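Local structure of hypothetical protein NMB0488 (Neisseria meningitidis, 2GKP) at residues A[17-22]-A[105-110]; A[8-13]-A[65-70]; A[142-147]-A[160-165]. The protein is of unknown function but probably acts as an immunity protein that neutralises a toxin of contact-dependent growth inhibition. All blocks are in the same frame, centred on the assembly; numbering follows the deposited sequence.

Contact 1: residues A[17-22]-A[105-110]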
loop_
_atom_site.group_PDB
_atom_site.type_symbol
_atom_site.label_atom_id
_atom_site.label_comp_id
_atom_site.label_asym_id
_atom_site.label_seq_id
_atom_site.Cartn_x
_atom_site.Cartn_y
_atom_site.Cartn_z
ATOM N N LYS A 17 4.782 -1.520 1.799
ATOM C CA LYS A 17 5.892 -2.367 1.334
ATOM C C LYS A 17 7.145 -2.119 2.148
ATOM O O LYS A 17 7.298 -1.041 2.728
ATOM C CB LYS A 17 6.185 -2.125 -0.146
ATOM C CG LYS A 17 5.160 -2.814 -1.031
ATOM C CD LYS A 17 5.281 -2.384 -2.466
ATOM C CE LYS A 17 4.499 -3.322 -3.410
ATOM N NZ LYS A 17 3.045 -3.350 -3.047
ATOM N N ALA A 18 8.041 -3.113 2.222
ATOM C CA ALA A 18 9.243 -2.964 3.058
ATOM C C ALA A 18 10.342 -3.776 2.492
ATOM O O ALA A 18 10.137 -4.955 2.197
ATOM C CB ALA A 18 8.973 -3.440 4.496
ATOM N N ASN A 19 11.523 -3.177 2.392
ATOM C CA ASN A 19 12.720 -3.942 2.037
ATOM C C ASN A 19 13.824 -3.620 3.027
ATOM O O ASN A 19 13.537 -3.083 4.108
ATOM C CB ASN A 19 13.092 -3.769 0.533
ATOM C CG ASN A 19 13.591 -2.368 0.165
ATOM O OD1 ASN A 19 13.804 -2.053 -1.047
ATOM N ND2 ASN A 19 13.830 -1.542 1.174
ATOM N N GLU A 20 15.067 -3.966 2.697
ATOM C CA GLU A 20 16.104 -3.748 3.692
ATOM C C GLU A 20 16.487 -2.280 3.866
ATOM O O GLU A 20 17.310 -1.964 4.743
ATOM C CB GLU A 20 17.366 -4.597 3.396
ATOM C CG GLU A 20 18.258 -4.105 2.231
ATOM C CD GLU A 20 17.694 -4.343 0.846
ATOM O OE1 GLU A 20 16.654 -5.051 0.705
ATOM O OE2 GLU A 20 18.339 -3.829 -0.102
ATOM N N ARG A 21 15.927 -1.379 3.046
ATOM C CA ARG A 21 16.256 0.056 3.200
ATOM C C ARG A 21 15.112 0.928 3.680
ATOM O O ARG A 21 15.371 2.008 4.172
ATOM C CB ARG A 21 16.834 0.628 1.940
ATOM C CG ARG A 21 18.204 0.038 1.604
ATOM C CD ARG A 21 18.869 0.756 0.426
ATOM N NE ARG A 21 20.018 -0.073 0.018
ATOM C CZ ARG A 21 20.671 0.002 -1.142
ATOM N NH1 ARG A 21 20.395 0.968 -2.008
ATOM N NH2 ARG A 21 21.606 -0.913 -1.398
ATOM N N ALA A 22 13.853 0.500 3.499
ATOM C CA ALA A 22 12.760 1.406 3.775
ATOM C C ALA A 22 11.444 0.713 3.924
ATOM O O ALA A 22 11.232 -0.391 3.388
ATOM C CB ALA A 22 12.631 2.424 2.633
ATOM N N ARG A 105 16.519 -5.133 -9.785
ATOM C CA ARG A 105 16.721 -6.397 -9.089
ATOM C C ARG A 105 16.986 -6.193 -7.599
ATOM O O ARG A 105 16.373 -6.859 -6.732
ATOM C CB ARG A 105 17.873 -7.167 -9.732
ATOM C CG ARG A 105 18.202 -8.489 -9.081
ATOM C CD ARG A 105 18.893 -9.397 -10.074
ATOM N NE ARG A 105 19.918 -10.210 -9.433
ATOM C CZ ARG A 105 20.708 -11.056 -10.083
ATOM N NH1 ARG A 105 20.598 -11.192 -11.394
ATOM N NH2 ARG A 105 21.615 -11.750 -9.423
ATOM N N ALA A 106 17.885 -5.259 -7.298
ATOM C CA ALA A 106 18.236 -4.986 -5.916
ATOM C C ALA A 106 17.087 -4.307 -5.202
ATOM O O ALA A 106 16.810 -4.625 -4.059
ATOM C CB ALA A 106 19.509 -4.101 -5.868
ATOM N N LEU A 107 16.403 -3.364 -5.851
ATOM C CA LEU A 107 15.266 -2.700 -5.191
ATOM C C LEU A 107 14.238 -3.733 -4.697
ATOM O O LEU A 107 13.716 -3.614 -3.566
ATOM C CB LEU A 107 14.602 -1.746 -6.203
ATOM C CG LEU A 107 13.251 -1.160 -5.771
ATOM C CD1 LEU A 107 13.405 -0.270 -4.535
ATOM C CD2 LEU A 107 12.627 -0.409 -6.938
ATOM N N PHE A 108 13.931 -4.717 -5.549
ATOM C CA PHE A 108 12.846 -5.608 -5.267
ATOM C C PHE A 108 13.229 -6.860 -4.500
ATOM O O PHE A 108 12.345 -7.512 -3.954
ATOM C CB PHE A 108 12.113 -6.007 -6.551
ATOM C CG PHE A 108 11.278 -4.902 -7.150
ATOM C CD1 PHE A 108 10.103 -4.498 -6.523
ATOM C CD2 PHE A 108 11.678 -4.255 -8.313
ATOM C CE1 PHE A 108 9.317 -3.484 -7.084
ATOM C CE2 PHE A 108 10.926 -3.271 -8.852
ATOM C CZ PHE A 108 9.745 -2.883 -8.269
ATOM N N LYS A 109 14.523 -7.203 -4.485
ATOM C CA LYS A 109 14.945 -8.520 -3.985
ATOM C C LYS A 109 14.277 -8.954 -2.683
ATOM O O LYS A 109 13.778 -10.094 -2.593
ATOM C CB LYS A 109 16.482 -8.629 -3.855
ATOM C CG LYS A 109 16.935 -10.053 -3.597
ATOM C CD LYS A 109 18.422 -10.196 -3.288
ATOM C CE LYS A 109 18.696 -11.609 -2.804
ATOM N NZ LYS A 109 18.338 -11.743 -1.374
ATOM N N ASN A 110 14.264 -8.062 -1.698
ATOM C CA ASN A 110 13.770 -8.416 -0.364
ATOM C C ASN A 110 12.486 -7.691 -0.013
ATOM O O ASN A 110 12.153 -7.535 1.187
ATOM C CB ASN A 110 14.829 -8.106 0.683
ATOM C CG ASN A 110 16.139 -8.822 0.393
ATOM O OD1 ASN A 110 16.158 -10.040 0.241
ATOM N ND2 ASN A 110 17.238 -8.077 0.334
HETATM O O HOH W 1 15.183 -5.389 -1.625
HETATM O O HOH W 2 18.644 -5.681 -2.303
#
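Glu-20 and Asn-110 meet where the β-hairpin turn between strands 11-18 and 23-30 comes up against the short helix 104-108 and the residues that follow it. Asn-110 ND2 donates to Glu-20 OE1 over 3.1 Å with an N-H...O angle of 169°, so the bond is nearly straight. The acceptor lies in the plane of the Asn-110 amide, whereas the donor stands above the Glu-20 carboxylate, 66° out of its plane, and the carboxylate and amide planes are nearly perpendicular.

Two waters extend this bond. One accepts from Asn-110 N at 2.8 Å and lies 2.8 Å from Glu-20 OE1 and 3.0 Å from Leu-107 O, though competing acceptors make it doubtful that it serves both oxygens at once. The other donates to Glu-20 OE2 at 2.9 Å and to Ala-106 O at 2.7 Å. This second water thus ties the carboxylate to the helix backbone at Ala-106. Deeper in the contact, Asn-19 crosses the Leu-107 side chain at about a right angle.

Chi1 of 75° sets Glu-20 CG between the backbone N and the carbonyl carbon, and a bend at chi2 then turns the chain. A second-shell hydrogen bond between Tyr-101 OH and Glu-20 OE2 helps fix the carboxylate, and Arg-21 makes a cation-pi contact with the same tyrosine. The turn itself is closed by Asn-19 N donating to Ala-22 O at 3.0 Å.

Leu-107 also packs on Leu-95 and Cys-96 of helix 81-99, while its CD2 stands 3.8 Å above the plane of the Phe-108 ring, offset toward the rim.

Contact 2: residues A[8-13]-A[65-70]; sequences QEQDYW and SRTFVY
Two backbone groups grip the hydroxyl of Ser-65: Trp-13 N donates to Ser-65 OG over 3.0 Å at 169°, and Ser-65 OG is also hydrogen-bonded to Trp-28 O. With OG anti to its own backbone N (chi1 176°), the serine reaches in between two residues that are themselves backbone partners on the antiparallel strands 11-18 and 23-30. The loop after helix 51-63 is thereby fastened to the sheet. Beside this bond, Ser-65 CB packs 4.0 Å from Tyr-12 CB.

Further along, water takes over. One molecule has four partners: it accepts from Gln-10 NE2 at 2.9 Å and Thr-67 OG1 at 2.7 Å, and donates to Asp-11 O at 2.7 Å and Ser-65 O at 2.8 Å, which uses both its protons. A second water accepts from Asp-11 N at 2.9 Å and donates to Thr-67 OG1 at 2.8 Å. Thr-67 OG1 has a further partner in Tyr-34 OH, and the Gln-10 amide is steadied by Asn-7 ND2 at its OE1.

Trp-13 directs its indole away from the loop, where it stacks with Tyr-34 and Trp-117. The chemistry implies a hydrated polar seam: one direct bond at Ser-65, then two bridging waters through which the N-H and carbonyl of Asp-11 are linked to Thr-67.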
loop_
_atom_site.group_PDB
_atom_site.type_symbol
_atom_site.label_atom_id
_atom_site.label_comp_id
_atom_site.label_asym_id
_atom_site.label_seq_id
_atom_site.Cartn_x
_atom_site.Cartn_y
_atom_site.Cartn_z
ATOM N N GLN A 8 -19.280 5.954 5.076
ATOM C CA GLN A 8 -19.893 4.648 5.200
ATOM C C GLN A 8 -20.149 4.058 3.824
ATOM O O GLN A 8 -20.493 4.770 2.870
ATOM C CB GLN A 8 -21.170 4.744 6.047
ATOM C CG GLN A 8 -21.276 3.637 7.106
ATOM C CD GLN A 8 -20.102 3.556 8.129
ATOM O OE1 GLN A 8 -20.132 2.709 9.034
ATOM N NE2 GLN A 8 -19.087 4.413 7.987
ATOM N N GLU A 9 -19.937 2.757 3.722
ATOM C CA GLU A 9 -20.078 1.999 2.485
ATOM C C GLU A 9 -18.952 2.213 1.486
ATOM O O GLU A 9 -18.856 1.446 0.526
ATOM C CB GLU A 9 -21.459 2.201 1.816
ATOM C CG GLU A 9 -22.665 1.860 2.713
ATOM C CD GLU A 9 -22.568 0.510 3.429
ATOM O OE1 GLU A 9 -22.192 -0.508 2.803
ATOM O OE2 GLU A 9 -22.893 0.465 4.634
ATOM N N GLN A 10 -18.087 3.203 1.727
ATOM C CA GLN A 10 -16.965 3.466 0.812
ATOM C C GLN A 10 -15.746 2.628 1.204
ATOM O O GLN A 10 -15.451 2.431 2.387
ATOM C CB GLN A 10 -16.599 4.954 0.789
ATOM C CG GLN A 10 -15.717 5.398 -0.374
ATOM C CD GLN A 10 -15.602 6.913 -0.474
ATOM O OE1 GLN A 10 -16.561 7.661 -0.148
ATOM N NE2 GLN A 10 -14.449 7.380 -0.921
ATOM N N ASP A 11 -15.091 2.120 0.179
ATOM C CA ASP A 11 -13.854 1.362 0.338
ATOM C C ASP A 11 -12.637 2.254 0.212
ATOM O O ASP A 11 -12.571 3.061 -0.699
ATOM C CB ASP A 11 -13.780 0.278 -0.746
ATOM C CG ASP A 11 -14.927 -0.698 -0.639
ATOM O OD1 ASP A 11 -14.993 -1.419 0.384
ATOM O OD2 ASP A 11 -15.761 -0.706 -1.578
ATOM N N TYR A 12 -11.671 2.065 1.113
ATOM C CA TYR A 12 -10.399 2.759 1.015
ATOM C C TYR A 12 -9.306 1.717 1.044
ATOM O O TYR A 12 -9.349 0.798 1.863
ATOM C CB TYR A 12 -10.226 3.744 2.189
ATOM C CG TYR A 12 -11.350 4.747 2.315
ATOM C CD1 TYR A 12 -11.216 6.009 1.767
ATOM C CD2 TYR A 12 -12.557 4.405 2.918
ATOM C CE1 TYR A 12 -12.265 6.956 1.846
ATOM C CE2 TYR A 12 -13.600 5.331 3.005
ATOM C CZ TYR A 12 -13.430 6.591 2.466
ATOM O OH TYR A 12 -14.445 7.525 2.545
ATOM N N TRP A 13 -8.308 1.904 0.179
ATOM C CA TRP A 13 -7.221 0.961 0.091
ATOM C C TRP A 13 -5.851 1.634 0.124
ATOM O O TRP A 13 -5.685 2.779 -0.345
ATOM C CB TRP A 13 -7.334 0.161 -1.209
ATOM C CG TRP A 13 -8.392 -0.888 -1.239
ATOM C CD1 TRP A 13 -9.725 -0.712 -1.496
ATOM C CD2 TRP A 13 -8.191 -2.304 -1.113
ATOM N NE1 TRP A 13 -10.364 -1.935 -1.523
ATOM C CE2 TRP A 13 -9.452 -2.923 -1.258
ATOM C CE3 TRP A 13 -7.069 -3.107 -0.841
ATOM C CZ2 TRP A 13 -9.612 -4.311 -1.192
ATOM C CZ3 TRP A 13 -7.239 -4.488 -0.771
ATOM C CH2 TRP A 13 -8.501 -5.078 -0.961
ATOM N N SER A 65 -7.414 7.510 -0.747
ATOM C CA SER A 65 -7.832 6.470 -1.689
ATOM C C SER A 65 -9.051 6.895 -2.509
ATOM O O SER A 65 -10.106 7.216 -1.929
ATOM C CB SER A 65 -8.121 5.191 -0.904
ATOM O OG SER A 65 -8.622 4.148 -1.745
ATOM N N ARG A 66 -8.927 6.840 -3.838
ATOM C CA ARG A 66 -10.018 7.315 -4.700
ATOM C C ARG A 66 -10.861 6.128 -5.178
ATOM O O ARG A 66 -10.322 5.059 -5.551
ATOM C CB ARG A 66 -9.490 8.095 -5.908
ATOM C CG ARG A 66 -8.770 9.362 -5.552
ATOM C CD ARG A 66 -8.309 10.132 -6.826
ATOM N NE ARG A 66 -7.257 9.482 -7.612
ATOM C CZ ARG A 66 -6.990 9.741 -8.893
ATOM N NH1 ARG A 66 -7.730 10.607 -9.597
ATOM N NH2 ARG A 66 -5.997 9.133 -9.519
ATOM N N THR A 67 -12.184 6.302 -5.169
ATOM C CA THR A 67 -13.077 5.338 -5.812
ATOM C C THR A 67 -13.692 6.028 -7.016
ATOM O O THR A 67 -14.334 7.081 -6.883
ATOM C CB THR A 67 -14.195 4.878 -4.854
ATOM O OG1 THR A 67 -13.620 4.150 -3.766
ATOM C CG2 THR A 67 -15.206 3.972 -5.569
ATOM N N PHE A 68 -13.424 5.461 -8.182
ATOM C CA PHE A 68 -13.962 6.048 -9.433
ATOM C C PHE A 68 -15.375 5.582 -9.703
ATOM O O PHE A 68 -15.800 4.577 -9.170
ATOM C CB PHE A 68 -13.060 5.727 -10.627
ATOM C CG PHE A 68 -11.618 5.996 -10.360
ATOM C CD1 PHE A 68 -11.217 7.272 -9.990
ATOM C CD2 PHE A 68 -10.675 4.985 -10.450
ATOM C CE1 PHE A 68 -9.892 7.537 -9.712
ATOM C CE2 PHE A 68 -9.353 5.238 -10.154
ATOM C CZ PHE A 68 -8.963 6.510 -9.784
ATOM N N VAL A 69 -16.097 6.345 -10.534
ATOM C CA VAL A 69 -17.309 5.875 -11.191
ATOM C C VAL A 69 -16.821 5.094 -12.412
ATOM O O VAL A 69 -15.976 5.563 -13.169
ATOM C CB VAL A 69 -18.184 7.087 -11.591
ATOM C CG1 VAL A 69 -19.295 6.653 -12.584
ATOM C CG2 VAL A 69 -18.756 7.718 -10.330
ATOM N N TYR A 70 -17.315 3.873 -12.583
ATOM C CA TYR A 70 -16.886 3.025 -13.688
ATOM C C TYR A 70 -17.031 3.745 -15.045
ATOM O O TYR A 70 -18.062 4.370 -15.324
ATOM C CB TYR A 70 -17.725 1.740 -13.713
ATOM C CG TYR A 70 -17.313 0.814 -14.838
ATOM C CD1 TYR A 70 -16.136 0.066 -14.746
ATOM C CD2 TYR A 70 -18.113 0.670 -15.982
ATOM C CE1 TYR A 70 -15.747 -0.804 -15.756
ATOM C CE2 TYR A 70 -17.718 -0.174 -16.988
ATOM C CZ TYR A 70 -16.557 -0.926 -16.868
ATOM O OH TYR A 70 -16.167 -1.764 -17.894
HETATM O O HOH W 3 -12.354 5.496 -1.786
HETATM O O HOH W 4 -15.747 2.711 -2.608
#

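Contact 3: residues A[142-147]-A[160-165]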
loop_
_atom_site.group_PDB
_atom_site.type_symbol
_atom_site.label_atom_id
_atom_site.label_comp_id
_atom_site.label_asym_id
_atom_site.label_seq_id
_atom_site.Cartn_x
_atom_site.Cartn_y
_atom_site.Cartn_z
ATOM N N ASP A 142 -3.723 -15.369 7.424
ATOM C CA ASP A 142 -2.803 -14.591 8.249
ATOM C C ASP A 142 -3.137 -13.103 8.404
ATOM O O ASP A 142 -2.290 -12.335 8.854
ATOM C CB ASP A 142 -1.362 -14.712 7.722
ATOM C CG ASP A 142 -0.605 -15.817 8.361
ATOM O OD1 ASP A 142 -0.803 -16.042 9.571
ATOM O OD2 ASP A 142 0.203 -16.426 7.647
ATOM N N ASP A 143 -4.365 -12.693 8.097
ATOM C CA ASP A 143 -4.694 -11.261 8.166
ATOM C C ASP A 143 -4.673 -10.720 9.580
ATOM O O ASP A 143 -4.967 -11.437 10.538
ATOM C CB ASP A 143 -6.082 -10.991 7.551
ATOM C CG ASP A 143 -6.153 -11.269 6.072
ATOM O OD1 ASP A 143 -5.128 -11.395 5.422
ATOM O OD2 ASP A 143 -7.284 -11.328 5.546
ATOM N N VAL A 144 -4.341 -9.437 9.719
ATOM C CA VAL A 144 -4.496 -8.730 11.002
ATOM C C VAL A 144 -5.738 -7.841 10.864
ATOM O O VAL A 144 -5.813 -7.016 9.971
ATOM C CB VAL A 144 -3.256 -7.875 11.310
ATOM C CG1 VAL A 144 -3.460 -7.037 12.509
ATOM C CG2 VAL A 144 -1.993 -8.725 11.447
ATOM N N ILE A 145 -6.736 -8.054 11.723
ATOM C CA ILE A 145 -8.025 -7.371 11.602
ATOM C C ILE A 145 -8.108 -6.365 12.763
ATOM O O ILE A 145 -8.096 -6.762 13.943
ATOM C CB ILE A 145 -9.223 -8.398 11.685
ATOM C CG1 ILE A 145 -9.094 -9.497 10.630
ATOM C CG2 ILE A 145 -10.581 -7.678 11.601
ATOM C CD1 ILE A 145 -9.014 -9.055 9.177
ATOM N N LEU A 146 -8.184 -5.070 12.428
ATOM C CA LEU A 146 -8.347 -3.998 13.404
ATOM C C LEU A 146 -9.516 -3.111 12.981
ATOM O O LEU A 146 -10.330 -3.489 12.140
ATOM C CB LEU A 146 -7.063 -3.178 13.534
ATOM C CG LEU A 146 -5.857 -3.958 14.086
ATOM C CD1 LEU A 146 -4.612 -3.132 14.014
ATOM C CD2 LEU A 146 -6.085 -4.404 15.505
ATOM N N SER A 147 -9.633 -1.945 13.587
ATOM C CA SER A 147 -10.732 -1.074 13.216
ATOM C C SER A 147 -10.397 0.366 13.545
ATOM O O SER A 147 -9.370 0.658 14.157
ATOM C CB SER A 147 -12.037 -1.517 13.897
ATOM O OG SER A 147 -12.107 -0.925 15.165
ATOM N N LYS A 160 2.974 -3.746 11.590
ATOM C CA LYS A 160 4.261 -4.412 11.765
ATOM C C LYS A 160 4.056 -5.918 11.945
ATOM O O LYS A 160 4.855 -6.731 11.446
ATOM C CB LYS A 160 4.995 -3.796 12.969
ATOM C CG LYS A 160 5.507 -2.423 12.630
ATOM C CD LYS A 160 6.483 -1.907 13.684
ATOM C CE LYS A 160 6.785 -0.425 13.512
ATOM N NZ LYS A 160 7.688 0.081 14.629
ATOM N N LEU A 161 2.987 -6.293 12.631
ATOM C CA LEU A 161 2.641 -7.689 12.814
ATOM C C LEU A 161 2.355 -8.335 11.466
ATOM O O LEU A 161 2.853 -9.443 11.160
ATOM C CB LEU A 161 1.431 -7.836 13.738
ATOM C CG LEU A 161 0.902 -9.245 13.995
ATOM C CD1 LEU A 161 1.987 -10.156 14.620
ATOM C CD2 LEU A 161 -0.333 -9.237 14.878
ATOM N N ALA A 162 1.562 -7.657 10.631
ATOM C CA ALA A 162 1.277 -8.231 9.336
ATOM C C ALA A 162 2.552 -8.352 8.498
ATOM O O ALA A 162 2.730 -9.351 7.797
ATOM C CB ALA A 162 0.225 -7.406 8.594
ATOM N N LEU A 163 3.422 -7.336 8.531
ATOM C CA LEU A 163 4.695 -7.432 7.807
ATOM C C LEU A 163 5.495 -8.664 8.282
ATOM O O LEU A 163 6.103 -9.391 7.466
ATOM C CB LEU A 163 5.478 -6.127 7.970
ATOM C CG LEU A 163 6.897 -6.195 7.453
ATOM C CD1 LEU A 163 6.797 -6.331 5.989
ATOM C CD2 LEU A 163 7.624 -4.897 7.798
ATOM N N SER A 164 5.502 -8.915 9.602
ATOM C CA SER A 164 6.221 -10.084 10.129
ATOM C C SER A 164 5.702 -11.420 9.604
ATOM O O SER A 164 6.404 -12.437 9.614
ATOM C CB SER A 164 6.234 -10.066 11.677
ATOM O OG SER A 164 5.002 -10.520 12.188
ATOM N N ARG A 165 4.463 -11.417 9.128
ATOM C CA ARG A 165 3.834 -12.598 8.558
ATOM C C ARG A 165 4.084 -12.760 7.042
ATOM O O ARG A 165 3.754 -13.812 6.469
ATOM C CB ARG A 165 2.321 -12.587 8.847
ATOM C CG ARG A 165 2.034 -12.756 10.345
ATOM C CD ARG A 165 0.535 -12.657 10.610
ATOM N NE ARG A 165 0.226 -12.780 12.024
ATOM C CZ ARG A 165 -0.995 -12.602 12.520
ATOM N NH1 ARG A 165 -2.005 -12.251 11.714
ATOM N NH2 ARG A 165 -1.181 -12.718 13.819
HETATM O O HOH W 5 3.043 -16.163 7.753
#
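With CG anti to the carbonyl carbon (chi1 -67°) and the chain extended from CG to NE, Arg-165 reaches across to the backbone of Asp-142 and Asp-143. Its NH1 donates to Asp-142 O over 2.9 Å at 153°. That carbonyl lies at the edge of the guanidinium, near its plane, but NH1 stands above the carbonyl's own plane, 62° out of it. The same nitrogen makes a second, weak hydrogen bond to Asp-143 O at 3.3 Å, so one NH1 bridges two successive carbonyls just ahead of strand 144-147.

This strand pairs antiparallel with strand 122-132, and the closing helix 152-164 packs against the sheet they belong to. Val-144 supplies the apolar part of the packing: its CG2, anti to the carbonyl carbon, lies 3.8 Å from Leu-161 CD2 and equally 3.8 Å from Ala-162 CB. Ala-162 also touches Ile-125 and Val-114 on the neighbouring strands. Leu-161 has a second role, since its CG sits 3.8 Å above one face of the Arg-165 guanidinium, offset toward the rim.

The Asp-142 carboxylate contributes charge without a direct bond. Its OD1 is 4.2 Å from Arg-165 NE and well out of the guanidinium plane, so any attraction would be purely electrostatic. A water donates both to Asp-142 OD2, at 2.9 Å, and to Arg-165 O, at 2.8 Å.

Contacts 1 and 2 use opposite ends of strand 11-18: their centres are 29 Å apart, on opposite sides of the chain's centre, and their segments alternate along the sequence. Contact 3 follows in series, about 19 Å from contact 1 and 22 Å from contact 2, centre to centre. It reaches the same antiparallel sheet through strand 144-147 and the final helix 152-164. Contacts 1 and 3 touch where Ala-18 CB packs 3.9 Å from Leu-163 CD2, whereas the nearest atoms of contacts 2 and 3 stay about 9 Å apart. The antiparallel sheet is therefore the common framework, joined at separate places by a loop, a short helix and the C-terminal helix.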